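Local coordinates for glycoside hydrolase family 81 (Clostridium thermocellum, PDB 6FOP), which probably hydrolyses beta-1,3-glucans such as laminarin, as an endo-acting glucanase associated with the cellulosome of its bacterium, at residues W535-L538 and I542-P545; Y560-W565 and Y599-R604. One frame throughout, in Å; residues are numbered along the deposited sequence.

Contact 1 of 2, residues W535-L538 and I542-P545; sequences WFDL and IFSP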
ATOM      1  N   TRP A 535      -7.285  -7.200  -5.052  1.00 13.48           N
ATOM      2  CA  TRP A 535      -6.699  -7.682  -6.318  1.00 13.91           C
ATOM      3  C   TRP A 535      -7.173  -9.080  -6.722  1.00 12.83           C
ATOM      4  O   TRP A 535      -7.535  -9.310  -7.872  1.00 13.91           O
ATOM      5  CB  TRP A 535      -5.152  -7.640  -6.241  1.00 13.45           C
ATOM      6  CG  TRP A 535      -4.528  -6.283  -6.496  1.00 12.69           C
ATOM      7  CD1 TRP A 535      -4.017  -5.852  -7.643  1.00 13.76           C
ATOM      8  CD2 TRP A 535      -4.404  -5.169  -5.565  1.00 12.20           C
ATOM      9  NE1 TRP A 535      -3.522  -4.581  -7.529  1.00 13.67           N
ATOM     10  CE2 TRP A 535      -3.746  -4.132  -6.253  1.00 12.44           C
ATOM     11  CE3 TRP A 535      -4.739  -4.969  -4.220  1.00 13.24           C
ATOM     12  CZ2 TRP A 535      -3.416  -2.917  -5.646  1.00 13.38           C
ATOM     13  CZ3 TRP A 535      -4.423  -3.751  -3.624  1.00 13.06           C
ATOM     14  CH2 TRP A 535      -3.797  -2.734  -4.348  1.00 13.92           C
ATOM     15  N   PHE A 536      -7.210 -10.005  -5.765  1.00 12.67           N
ATOM     16  CA  PHE A 536      -7.565 -11.392  -6.078  1.00 14.05           C
ATOM     17  C   PHE A 536      -8.962 -11.827  -5.629  1.00 14.68           C
ATOM     18  O   PHE A 536      -9.426 -12.881  -6.069  1.00 14.90           O
ATOM     19  CB  PHE A 536      -6.549 -12.360  -5.464  1.00 13.62           C
ATOM     20  CG  PHE A 536      -5.133 -12.180  -5.948  1.00 14.68           C
ATOM     21  CD1 PHE A 536      -4.864 -11.978  -7.288  1.00 15.99           C
ATOM     22  CD2 PHE A 536      -4.052 -12.250  -5.062  1.00 16.88           C
ATOM     23  CE1 PHE A 536      -3.561 -11.814  -7.744  1.00 14.93           C
ATOM     24  CE2 PHE A 536      -2.734 -12.117  -5.520  1.00 17.57           C
ATOM     25  CZ  PHE A 536      -2.499 -11.870  -6.860  1.00 15.90           C
ATOM     26  N   ASP A 537      -9.605 -11.030  -4.757  1.00 14.23           N
ATOM     27  CA  ASP A 537     -10.937 -11.355  -4.197  1.00 14.17           C
ATOM     28  C   ASP A 537     -11.063 -12.859  -3.897  1.00 15.67           C
ATOM     29  O   ASP A 537     -11.958 -13.557  -4.390  1.00 16.05           O
ATOM     30  CB  ASP A 537     -12.066 -10.884  -5.144  1.00 14.64           C
ATOM     31  CG  ASP A 537     -13.450 -10.972  -4.533  1.00 16.51           C
ATOM     32  OD1 ASP A 537     -13.574 -11.079  -3.312  1.00 16.63           O
ATOM     33  OD2 ASP A 537     -14.436 -10.887  -5.323  1.00 17.03           O
ATOM     34  N   LEU A 538     -10.169 -13.347  -3.046  1.00 14.90           N
ATOM     35  CA  LEU A 538     -10.168 -14.771  -2.697  1.00 15.95           C
ATOM     36  C   LEU A 538     -11.454 -15.249  -2.052  1.00 16.56           C
ATOM     37  O   LEU A 538     -11.841 -16.398  -2.221  1.00 18.41           O
ATOM     38  CB  LEU A 538      -8.982 -15.118  -1.795  1.00 16.51           C
ATOM     39  CG  LEU A 538      -7.575 -14.916  -2.331  1.00 17.22           C
ATOM     40  CD1 LEU A 538      -6.592 -15.481  -1.324  1.00 17.69           C
ATOM     41  CD2 LEU A 538      -7.398 -15.603  -3.668  1.00 16.73           C
ATOM     42  N   ILE A 542     -15.963  -9.350  -2.819  1.00 17.28           N
ATOM     43  CA  ILE A 542     -15.576  -7.973  -3.077  1.00 18.19           C
ATOM     44  C   ILE A 542     -16.074  -7.513  -4.444  1.00 17.82           C
ATOM     45  O   ILE A 542     -16.727  -6.484  -4.553  1.00 19.73           O
ATOM     46  CB  ILE A 542     -14.044  -7.774  -2.963  1.00 18.39           C
ATOM     47  CG1 ILE A 542     -13.518  -8.265  -1.601  1.00 18.48           C
ATOM     48  CG2 ILE A 542     -13.686  -6.313  -3.242  1.00 18.89           C
ATOM     49  CD1 ILE A 542     -14.002  -7.482  -0.410  1.00 18.89           C
ATOM     50  N   PHE A 543     -15.745  -8.270  -5.496  1.00 16.48           N
ATOM     51  CA  PHE A 543     -16.017  -7.835  -6.860  1.00 16.89           C
ATOM     52  C   PHE A 543     -17.497  -7.958  -7.174  1.00 17.62           C
ATOM     53  O   PHE A 543     -18.158  -8.902  -6.748  1.00 19.31           O
ATOM     54  CB  PHE A 543     -15.203  -8.620  -7.890  1.00 16.42           C
ATOM     55  CG  PHE A 543     -13.703  -8.481  -7.760  1.00 16.14           C
ATOM     56  CD1 PHE A 543     -13.097  -7.461  -7.013  1.00 16.85           C
ATOM     57  CD2 PHE A 543     -12.883  -9.384  -8.408  1.00 17.00           C
ATOM     58  CE1 PHE A 543     -11.717  -7.363  -6.918  1.00 16.91           C
ATOM     59  CE2 PHE A 543     -11.504  -9.269  -8.334  1.00 16.39           C
ATOM     60  CZ  PHE A 543     -10.927  -8.277  -7.561  1.00 16.21           C
ATOM     61  N   SER A 544     -18.003  -6.979  -7.913  1.00 18.77           N
ATOM     62  CA  SER A 544     -19.385  -7.002  -8.387  1.00 19.14           C
ATOM     63  C   SER A 544     -19.645  -8.205  -9.295  1.00 19.99           C
ATOM     64  O   SER A 544     -18.774  -8.580 -10.072  1.00 19.90           O
ATOM     65  CB  SER A 544     -19.663  -5.752  -9.225  1.00 21.10           C
ATOM     66  OG  SER A 544     -20.974  -5.814  -9.796  1.00 22.93           O
ATOM     67  N   PRO A 545     -20.852  -8.795  -9.233  1.00 22.38           N
ATOM     68  CA  PRO A 545     -21.171  -9.825 -10.211  1.00 24.17           C
ATOM     69  C   PRO A 545     -21.062  -9.358 -11.669  1.00 22.77           C
ATOM     70  O   PRO A 545     -20.861 -10.185 -12.558  1.00 26.31           O
ATOM     71  CB  PRO A 545     -22.622 -10.184  -9.870  1.00 28.39           C
ATOM     72  CG  PRO A 545     -22.773  -9.848  -8.438  1.00 29.80           C
ATOM     73  CD  PRO A 545     -21.903  -8.655  -8.204  1.00 26.28           C
TER
HETATM   74  O   HOH W   1     -17.219 -11.271  -5.724  1.00 24.97           O
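The carboxylate of D537 reaches across to the backbone of I542 and F543 and holds two successive amides, a worked example of an acidic side chain ordering a loop that connects elements of the (alpha/alpha)6-type domain of family 81. I542 N donates to OD1 at 3.0 Å with a bent geometry (153°), whereas F543 N meets OD2 at 2.9 Å almost in line (172°). Both amides approach from above the carboxylate plane. The same residue also packs through carbon: D537 CB sits over the centre of the F543 ring, 3.6 Å from its centroid, in a CH-pi contact. With CG anti to the backbone N (chi1 -170°), the carboxylate is carried past the ring to the F543 amide while CB stays above the face. At the ring edge, W535 O lies near the plane, 3.6 Å from F543 CZ. Farther out, the Y560 ring approaches the opposite face of F543, and Y547 meets the ring edge-to-face. D537 follows helix 514-534 and has a positive phi, which turns the chain out of the helix; D541 N adds a weak bond to OD1. W535 NE1 is bonded to A492 O. A water completes the buried polar group, donating to D537 OD2 at 2.8 Å and to F543 O at 2.7 Å.

Contact 2 of 2, residues Y560-W565 and Y599-R604; sequences YCHEIW and YEEMLR. With NI (nickel (II) ion), chain B.
H562 and E601 approach from opposite directions and meet at a nickel ion, each giving it one side-chain atom. The imidazole enters through NE2, 2.1 Å from nickel, with the ring carbons CD2 and CE1 at nearly equal distances from the metal, so the ion lies squarely ahead of that nitrogen. On H562, CG is anti to the backbone N (chi1 -168°), which projects the ring away from the end of strand 559-561 toward the helix. E601 is likewise anti at its first torsion (166°) and extended at its second, which lets the carboxylate span from the helix to the ion. It binds through OE2 alone, at 2.0 Å; OE1 is 4.1 Å from nickel and instead accepts a hydrogen bond from N550 N, which limits rotation of the carboxylate. Ring and carboxylate planes are turned 57° against each other, and the 3.4 Å between H562 NE2 and E601 OE2 reflects shared coordination rather than a hydrogen bond. This is a two-histidine, two-glutamate metal site: H574, from helix 570-575, and E605, one turn beyond E601 on helix 592-606, supply the other protein ligands. Bound nickel probably draws electron density from the imidazole and offsets the negative charge gathered by the two glutamates. In the second shell, the H549 ring stacks on H562, and M602 leans against H574.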
ATOM      1  N   TYR A 560     -11.934  -0.184 -10.109  1.00 14.63           N
ATOM      2  CA  TYR A 560     -10.909  -1.217 -10.264  1.00 14.64           C
ATOM      3  C   TYR A 560     -11.123  -1.827 -11.612  1.00 15.23           C
ATOM      4  O   TYR A 560     -12.217  -1.778 -12.161  1.00 15.87           O
ATOM      5  CB  TYR A 560     -10.922  -2.270  -9.158  1.00 14.76           C
ATOM      6  CG  TYR A 560     -12.235  -2.943  -8.883  1.00 14.78           C
ATOM      7  CD1 TYR A 560     -12.623  -4.068  -9.610  1.00 15.30           C
ATOM      8  CD2 TYR A 560     -13.101  -2.439  -7.908  1.00 15.92           C
ATOM      9  CE1 TYR A 560     -13.853  -4.682  -9.360  1.00 16.74           C
ATOM     10  CE2 TYR A 560     -14.305  -3.053  -7.625  1.00 15.91           C
ATOM     11  CZ  TYR A 560     -14.702  -4.157  -8.355  1.00 15.10           C
ATOM     12  OH  TYR A 560     -15.919  -4.761  -8.067  1.00 18.33           O
ATOM     13  N   CYS A 561     -10.061  -2.379 -12.183  1.00 15.28           N
ATOM     14  CA  CYS A 561     -10.168  -2.850 -13.553  1.00 15.28           C
ATOM     15  C   CYS A 561      -9.124  -3.887 -13.903  1.00 14.35           C
ATOM     16  O   CYS A 561      -8.194  -4.150 -13.148  1.00 15.40           O
ATOM     17  CB  CYS A 561     -10.065  -1.679 -14.513  1.00 17.76           C
ATOM     18  SG  CYS A 561      -8.472  -0.847 -14.433  1.00 20.80           S
ATOM     19  N   HIS A 562      -9.339  -4.495 -15.059  1.00 14.02           N
ATOM     20  CA  HIS A 562      -8.500  -5.549 -15.631  1.00 14.93           C
ATOM     21  C   HIS A 562      -7.713  -4.961 -16.819  1.00 15.30           C
ATOM     22  O   HIS A 562      -7.717  -5.500 -17.928  1.00 16.90           O
ATOM     23  CB  HIS A 562      -9.420  -6.687 -16.024  1.00 15.63           C
ATOM     24  CG  HIS A 562      -8.742  -7.974 -16.379  1.00 15.68           C
ATOM     25  ND1 HIS A 562      -8.281  -8.259 -17.649  1.00 15.85           N
ATOM     26  CD2 HIS A 562      -8.577  -9.103 -15.661  1.00 14.83           C
ATOM     27  CE1 HIS A 562      -7.824  -9.498 -17.685  1.00 17.52           C
ATOM     28  NE2 HIS A 562      -8.020 -10.043 -16.503  1.00 15.84           N
ATOM     29  N   GLU A 563      -7.043  -3.855 -16.535  1.00 15.41           N
ATOM     30  CA  GLU A 563      -6.220  -3.110 -17.495  1.00 17.44           C
ATOM     31  C   GLU A 563      -4.845  -2.867 -16.909  1.00 15.97           C
ATOM     32  O   GLU A 563      -4.675  -2.866 -15.687  1.00 15.99           O
ATOM     33  CB  GLU A 563      -6.879  -1.773 -17.868  1.00 19.37           C
ATOM     34  CG  GLU A 563      -8.242  -1.914 -18.498  1.00 22.91           C
ATOM     35  CD  GLU A 563      -8.882  -0.593 -18.866  1.00 27.70           C
ATOM     36  OE1 GLU A 563      -8.889   0.328 -18.035  1.00 33.47           O
ATOM     37  OE2 GLU A 563      -9.397  -0.489 -19.992  1.00 34.31           O
ATOM     38  N   ILE A 564      -3.878  -2.601 -17.790  1.00 17.02           N
ATOM     39  CA  ILE A 564      -2.534  -2.192 -17.395  1.00 17.13           C
ATOM     40  C   ILE A 564      -2.092  -1.011 -18.229  1.00 17.73           C
ATOM     41  O   ILE A 564      -2.797  -0.605 -19.161  1.00 18.80           O
ATOM     42  CB  ILE A 564      -1.507  -3.365 -17.463  1.00 18.23           C
ATOM     43  CG1 ILE A 564      -1.394  -3.952 -18.889  1.00 18.57           C
ATOM     44  CG2 ILE A 564      -1.869  -4.427 -16.442  1.00 17.94           C
ATOM     45  CD1 ILE A 564      -0.294  -4.990 -19.058  1.00 19.59           C
ATOM     46  N   TRP A 565      -0.917  -0.461 -17.916  1.00 16.71           N
ATOM     47  CA  TRP A 565      -0.510   0.781 -18.567  1.00 18.70           C
ATOM     48  C   TRP A 565      -0.037   0.685 -19.994  1.00 19.23           C
ATOM     49  O   TRP A 565       0.127   1.709 -20.660  1.00 23.50           O
ATOM     50  CB  TRP A 565       0.539   1.512 -17.731  1.00 17.91           C
ATOM     51  CG  TRP A 565       0.077   2.157 -16.465  1.00 17.92           C
ATOM     52  CD1 TRP A 565       0.566   1.920 -15.207  1.00 19.26           C
ATOM     53  CD2 TRP A 565      -0.894   3.203 -16.330  1.00 19.52           C
ATOM     54  NE1 TRP A 565      -0.040   2.772 -14.299  1.00 19.70           N
ATOM     55  CE2 TRP A 565      -0.949   3.551 -14.966  1.00 19.90           C
ATOM     56  CE3 TRP A 565      -1.739   3.863 -17.231  1.00 20.91           C
ATOM     57  CZ2 TRP A 565      -1.820   4.546 -14.474  1.00 20.64           C
ATOM     58  CZ3 TRP A 565      -2.588   4.859 -16.759  1.00 23.05           C
ATOM     59  CH2 TRP A 565      -2.632   5.183 -15.387  1.00 23.00           C
ATOM     60  N   TYR A 599      -5.071 -18.671 -13.331  1.00 14.88           N
ATOM     61  CA  TYR A 599      -4.339 -19.126 -14.510  1.00 15.25           C
ATOM     62  C   TYR A 599      -5.254 -19.517 -15.660  1.00 14.58           C
ATOM     63  O   TYR A 599      -5.002 -19.113 -16.807  1.00 16.45           O
ATOM     64  CB  TYR A 599      -3.406 -20.263 -14.102  1.00 16.39           C
ATOM     65  CG  TYR A 599      -2.569 -20.864 -15.204  1.00 15.84           C
ATOM     66  CD1 TYR A 599      -1.300 -20.358 -15.503  1.00 16.04           C
ATOM     67  CD2 TYR A 599      -2.998 -21.990 -15.893  1.00 16.57           C
ATOM     68  CE1 TYR A 599      -0.527 -20.947 -16.497  1.00 16.60           C
ATOM     69  CE2 TYR A 599      -2.211 -22.593 -16.849  1.00 16.01           C
ATOM     70  CZ  TYR A 599      -0.994 -22.031 -17.185  1.00 15.47           C
ATOM     71  OH  TYR A 599      -0.206 -22.644 -18.146  1.00 17.58           O
ATOM     72  N   GLU A 600      -6.334 -20.245 -15.353  1.00 16.06           N
ATOM     73  CA  GLU A 600      -7.277 -20.650 -16.404  0.52 16.76           C
ATOM     74  C   GLU A 600      -8.037 -19.456 -16.987  1.00 16.63           C
ATOM     75  O   GLU A 600      -8.281 -19.423 -18.188  1.00 17.87           O
ATOM     76  CB  GLU A 600      -8.219 -21.750 -15.919  0.52 18.88           C
ATOM     77  CG  GLU A 600      -7.530 -23.099 -15.667  0.52 19.92           C
ATOM     78  CD  GLU A 600      -6.946 -23.777 -16.915  0.52 23.37           C
ATOM     79  OE1 GLU A 600      -7.502 -23.624 -18.017  0.52 25.94           O
ATOM     80  OE2 GLU A 600      -5.905 -24.469 -16.793  0.52 24.69           O
ATOM     81  N   GLU A 601      -8.352 -18.453 -16.147  1.00 15.68           N
ATOM     82  CA  GLU A 601      -8.954 -17.236 -16.700  1.00 16.54           C
ATOM     83  C   GLU A 601      -7.982 -16.569 -17.680  1.00 15.21           C
ATOM     84  O   GLU A 601      -8.356 -16.129 -18.763  1.00 16.57           O
ATOM     85  CB  GLU A 601      -9.292 -16.229 -15.600  1.00 16.86           C
ATOM     86  CG  GLU A 601      -9.610 -14.840 -16.142  1.00 18.14           C
ATOM     87  CD  GLU A 601      -9.989 -13.796 -15.111  1.00 17.15           C
ATOM     88  OE1 GLU A 601     -11.008 -13.981 -14.440  1.00 18.69           O
ATOM     89  OE2 GLU A 601      -9.264 -12.781 -14.989  1.00 15.31           O
ATOM     90  N   MET A 602      -6.728 -16.451 -17.257  1.00 14.85           N
ATOM     91  CA  MET A 602      -5.682 -15.854 -18.090  1.00 14.48           C
ATOM     92  C   MET A 602      -5.577 -16.554 -19.461  1.00 15.44           C
ATOM     93  O   MET A 602      -5.535 -15.887 -20.502  1.00 15.52           O
ATOM     94  CB  MET A 602      -4.346 -15.867 -17.303  1.00 14.77           C
ATOM     95  CG  MET A 602      -3.124 -15.361 -18.055  1.00 15.81           C
ATOM     96  SD  MET A 602      -2.353 -16.562 -19.158  1.00 16.80           S
ATOM     97  CE  MET A 602      -1.913 -17.830 -17.976  1.00 15.98           C
ATOM     98  N   LEU A 603      -5.604 -17.883 -19.465  1.00 16.08           N
ATOM     99  CA  LEU A 603      -5.556 -18.640 -20.718  1.00 17.04           C
ATOM    100  C   LEU A 603      -6.763 -18.338 -21.610  1.00 17.31           C
ATOM    101  O   LEU A 603      -6.614 -18.122 -22.830  1.00 17.71           O
ATOM    102  CB  LEU A 603      -5.485 -20.141 -20.442  1.00 17.77           C
ATOM    103  CG  LEU A 603      -4.230 -20.699 -19.784  1.00 18.31           C
ATOM    104  CD1 LEU A 603      -4.369 -22.207 -19.698  1.00 19.48           C
ATOM    105  CD2 LEU A 603      -2.984 -20.314 -20.570  1.00 19.07           C
ATOM    106  N   ARG A 604      -7.954 -18.359 -21.003  1.00 18.02           N
ATOM    107  CA  ARG A 604      -9.172 -18.064 -21.751  1.00 19.31           C
ATOM    108  C   ARG A 604      -9.112 -16.680 -22.394  1.00 18.04           C
ATOM    109  O   ARG A 604      -9.479 -16.481 -23.541  1.00 20.22           O
ATOM    110  CB  ARG A 604     -10.399 -18.160 -20.855  1.00 23.65           C
ATOM    111  CG  ARG A 604     -10.818 -19.566 -20.497  1.00 27.67           C
ATOM    112  CD  ARG A 604     -12.254 -19.573 -19.986  1.00 32.26           C
ATOM    113  NE  ARG A 604     -12.409 -18.742 -18.791  1.00 35.56           N
ATOM    114  CZ  ARG A 604     -12.102 -19.110 -17.542  1.00 33.52           C
ATOM    115  NH1 ARG A 604     -11.602 -20.313 -17.280  1.00 39.25           N
ATOM    116  NH2 ARG A 604     -12.302 -18.265 -16.542  1.00 36.12           N
TER
HETATM  117 NI    NI B 828      -7.895 -12.102 -16.277  1.00 14.81          NI

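Overall arrangement
Both contacts are buried and lie in the same domain, their centres about 13 Å apart, yet they use a carboxylate differently. Contact 1 is local: three residues separate its segments, both within the loop between helix 514-534 and strand 554-556, and an aspartate is satisfied by backbone amides and water. Contact 2 is long-range, bringing the end of strand 559-561 to helix 592-606 with little direct burial, and its glutamate is paired with histidine through a metal. More surface is buried in contact 1 (215 Å² against 53 Å²). The two join directly, since Y560 OH lies 3.0 Å from S544 N in a probable hydrogen bond.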